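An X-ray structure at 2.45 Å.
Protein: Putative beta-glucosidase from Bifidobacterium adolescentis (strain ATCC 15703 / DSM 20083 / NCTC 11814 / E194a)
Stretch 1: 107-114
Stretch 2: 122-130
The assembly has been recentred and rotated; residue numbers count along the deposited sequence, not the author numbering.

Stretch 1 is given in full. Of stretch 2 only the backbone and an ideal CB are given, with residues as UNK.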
# COMPACT_ATOMS: atom_id res chain seq x y z
N GLY A 107 5.03 8.69 -6.83
CA GLY A 107 4.48 7.54 -6.16
C GLY A 107 5.46 6.39 -6.23
O GLY A 107 6.53 6.51 -6.83
N PRO A 108 5.12 5.26 -5.61
CA PRO A 108 3.89 5.04 -4.85
C PRO A 108 4.04 5.41 -3.37
O PRO A 108 5.16 5.67 -2.90
CB PRO A 108 3.65 3.55 -5.02
CG PRO A 108 5.05 2.97 -5.06
CD PRO A 108 5.92 4.02 -5.73
N GLY A 109 2.92 5.44 -2.64
CA GLY A 109 2.93 5.68 -1.21
C GLY A 109 2.85 4.35 -0.48
O GLY A 109 2.03 3.49 -0.82
N VAL A 110 3.75 4.16 0.48
CA VAL A 110 3.89 2.88 1.17
C VAL A 110 3.75 3.02 2.68
O VAL A 110 4.15 2.14 3.43
CB VAL A 110 5.21 2.17 0.79
CG1 VAL A 110 5.25 1.87 -0.68
CG2 VAL A 110 6.42 3.00 1.19
N ASN A 111 3.17 4.13 3.15
CA ASN A 111 2.99 4.31 4.59
C ASN A 111 2.10 3.21 5.17
O ASN A 111 1.13 2.78 4.55
CB ASN A 111 2.40 5.68 4.90
CG ASN A 111 3.31 6.81 4.51
OD1 ASN A 111 3.01 7.59 3.61
ND2 ASN A 111 4.45 6.92 5.19
N ILE A 112 2.47 2.75 6.36
CA ILE A 112 1.71 1.71 7.05
C ILE A 112 0.34 2.26 7.44
O ILE A 112 0.23 3.38 7.95
CB ILE A 112 2.49 1.21 8.27
CG1 ILE A 112 3.78 0.52 7.83
CG2 ILE A 112 1.63 0.29 9.11
CD1 ILE A 112 3.55 -0.64 6.89
N LYS A 113 -0.70 1.47 7.20
CA LYS A 113 -2.05 1.79 7.66
C LYS A 113 -2.14 1.39 9.13
O LYS A 113 -2.62 0.31 9.49
CB LYS A 113 -3.09 1.09 6.80
CG LYS A 113 -2.93 1.42 5.34
CD LYS A 113 -4.00 0.82 4.46
CE LYS A 113 -3.62 1.04 3.01
NZ LYS A 113 -4.62 0.58 2.01
N ARG A 114 -1.60 2.26 9.98
CA ARG A 114 -1.64 2.03 11.42
C ARG A 114 -3.07 1.92 11.91
O ARG A 114 -3.41 1.02 12.68
CB ARG A 114 -0.90 3.14 12.15
CG ARG A 114 -1.16 3.22 13.64
CD ARG A 114 -0.32 4.34 14.25
NE ARG A 114 -0.39 4.39 15.70
CZ ARG A 114 -1.01 5.36 16.38
NH1 ARG A 114 -1.60 6.35 15.72
NH2 ARG A 114 -1.04 5.33 17.70
N UNK A 122 -6.46 5.08 1.15
CA UNK A 122 -6.83 4.66 -0.20
C UNK A 122 -5.62 4.64 -1.13
O UNK A 122 -5.62 3.88 -2.12
CB UNK A 122 -7.91 5.59 -0.77
N UNK A 123 -4.58 5.42 -0.81
CA UNK A 123 -3.39 5.59 -1.62
C UNK A 123 -2.22 4.74 -1.14
O UNK A 123 -1.17 4.73 -1.78
CB UNK A 123 -2.98 7.06 -1.63
N UNK A 124 -2.39 4.01 -0.03
CA UNK A 124 -1.37 3.13 0.52
C UNK A 124 -1.76 1.66 0.33
O UNK A 124 -2.85 1.35 -0.16
CB UNK A 124 -1.15 3.44 2.00
N UNK A 125 -0.87 0.76 0.75
CA UNK A 125 -0.98 -0.64 0.36
C UNK A 125 -1.47 -1.57 1.47
O UNK A 125 -2.41 -2.34 1.24
CB UNK A 125 0.38 -1.13 -0.14
N UNK A 126 -0.88 -1.54 2.66
CA UNK A 126 -1.26 -2.54 3.65
C UNK A 126 -0.99 -2.03 5.06
O UNK A 126 -0.35 -0.99 5.26
CB UNK A 126 -0.51 -3.85 3.41
N UNK A 127 -1.50 -2.77 6.03
CA UNK A 127 -1.11 -2.62 7.43
C UNK A 127 0.15 -3.41 7.75
O UNK A 127 0.70 -3.25 8.84
CB UNK A 127 -2.25 -3.07 8.35
N UNK A 128 0.61 -4.26 6.83
CA UNK A 128 1.76 -5.12 7.07
C UNK A 128 2.96 -4.62 6.28
O UNK A 128 2.82 -4.31 5.09
CB UNK A 128 1.44 -6.57 6.70
N UNK A 129 4.14 -4.51 6.90
CA UNK A 129 5.29 -3.97 6.14
C UNK A 129 5.77 -4.87 5.02
O UNK A 129 6.12 -4.37 3.94
CB UNK A 129 6.46 -3.71 7.09
N UNK A 130 5.77 -6.19 5.21
CA UNK A 130 6.27 -7.09 4.17
C UNK A 130 5.39 -7.02 2.92
O UNK A 130 5.90 -6.97 1.80
CB UNK A 130 6.33 -8.53 4.69

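At position 122 the CA-to-CB bond points away from stretch 1, and nothing of that stretch lies within 5.5 Å of the ideal CB. Stretch 1 sets no preference here. The residue is Phe122, in a 3-10 segment.

Position 123 points sideways and is equally unconstrained, so many side chains would fit. It is Glu123.

Position 124 points toward stretch 1. The ideal CB is 3.5 Å from Asn111 O and 3.6 Å from Lys113 CE. Beside it, Gly109 has no side chain, and Asn111 offers a CB and a polar end. A flat side chain could use this space; an aromatic ring, or a long polar chain reaching the amide, would suit. The residue is Tyr124. Asn111 CB sits over one ring face, 3.7 Å from the centroid, in a CH-pi contact. Tyr124 OH reaches to 3.1 Å from Asn111 OD1. An ideal CB on Gly109 would be 2.8 Å from Tyr124 CE1, a clash, so the ring depends on that glycine. The backbone also serves: Lys113 NZ donates to Tyr124 O at 2.9 Å.

At position 125 CA-to-CB points sideways, with Gly109 O 5.0 Å from the ideal CB. Pro108 and Val110 offer apolar surface farther out. A long or broad apolar side chain could reach it; Leu, Met or an aromatic would do. The residue is Trp125, whose end comes nearer. Gly109 O and Pro108 CB lie at the ring edge, with Pro108 CB 3.9 Å from Trp125 NE1. Val110 CG1 is 4.3 Å from Trp125 CD1. A water accepts from Trp125 N and donates to Asn111 O, both at 2.9 Å.

Position 126 points away, so the backbone makes the contact: Lys113 N donates to its O at 3.2 Å, nearly straight. A small or polar residue is one option among many. It is Ser126, and Ser126 OG accepts from the backbone N of position 128 at 2.8 Å.

Position 127 points sideways, with the ideal CB 3.6 Å from Lys113 O. No partner for a side-chain end is visible; polar, charged or small residues would all do. It is Glu127; its CB packs by Lys113 O while its carboxylate bonds elsewhere in the structure.

Position 128 points away, just before a helix, where Asp, Asn, Ser or Thr often cap. It is Asp128, the N-cap.

Position 129 points sideways, with Ile112 CD1 4.2 Å from the ideal CB; a compact apolar residue fits. Its phi of -67° allows proline. It is Pro129, whose CB makes an apolar contact with Ile112 CD1 at 4.2 Å.

Position 130 is out of reach of stretch 1, which sets no preference. It is Tyr130.

Stretch 2 (122-130) FEYWSEDPY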
# COMPACT_ATOMS: atom_id res chain seq x y z
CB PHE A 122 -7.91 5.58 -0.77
CG PHE A 122 -7.39 6.89 -1.28
CD1 PHE A 122 -7.10 7.91 -0.40
CD2 PHE A 122 -7.21 7.10 -2.63
CE1 PHE A 122 -6.63 9.12 -0.86
CE2 PHE A 122 -6.74 8.31 -3.10
CZ PHE A 122 -6.45 9.32 -2.21
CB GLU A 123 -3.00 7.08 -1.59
CG GLU A 123 -2.03 7.61 -2.63
CD GLU A 123 -1.94 9.14 -2.55
OE1 GLU A 123 -2.82 9.74 -1.91
OE2 GLU A 123 -0.99 9.74 -3.10
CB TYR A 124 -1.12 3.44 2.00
CG TYR A 124 -0.75 4.89 2.27
CD1 TYR A 124 -0.10 5.65 1.31
CD2 TYR A 124 -1.07 5.49 3.48
CE1 TYR A 124 0.23 6.96 1.55
CE2 TYR A 124 -0.74 6.80 3.73
CZ TYR A 124 -0.09 7.53 2.76
OH TYR A 124 0.24 8.83 3.00
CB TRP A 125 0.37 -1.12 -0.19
CG TRP A 125 0.70 -0.45 -1.50
CD1 TRP A 125 1.24 0.79 -1.66
CD2 TRP A 125 0.52 -0.99 -2.82
NE1 TRP A 125 1.39 1.07 -3.00
CE2 TRP A 125 0.96 -0.01 -3.73
CE3 TRP A 125 0.03 -2.19 -3.32
CZ2 TRP A 125 0.93 -0.20 -5.11
CZ3 TRP A 125 -0.00 -2.38 -4.69
CH2 TRP A 125 0.44 -1.39 -5.57
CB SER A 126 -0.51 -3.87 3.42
OG SER A 126 -0.78 -4.81 4.45
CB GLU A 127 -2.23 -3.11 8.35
CG GLU A 127 -2.40 -4.63 8.36
CD GLU A 127 -3.68 -5.10 9.03
OE1 GLU A 127 -4.72 -4.44 8.86
OE2 GLU A 127 -3.63 -6.12 9.74
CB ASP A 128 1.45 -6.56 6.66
CG ASP A 128 2.61 -7.49 6.91
OD1 ASP A 128 2.86 -7.79 8.09
OD2 ASP A 128 3.30 -7.89 5.94
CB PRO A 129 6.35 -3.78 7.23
CG PRO A 129 5.97 -4.74 8.31
CD PRO A 129 4.47 -4.80 8.30
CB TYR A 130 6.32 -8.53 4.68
CG TYR A 130 6.92 -9.52 3.70
CD1 TYR A 130 6.15 -10.08 2.70
CD2 TYR A 130 8.25 -9.92 3.81
CE1 TYR A 130 6.68 -10.99 1.80
CE2 TYR A 130 8.78 -10.84 2.91
CZ TYR A 130 8.00 -11.37 1.91
OH TYR A 130 8.52 -12.28 1.01
O HOH W 1 1.30 0.54 2.73
O HOH W 2 -5.20 -2.54 2.19
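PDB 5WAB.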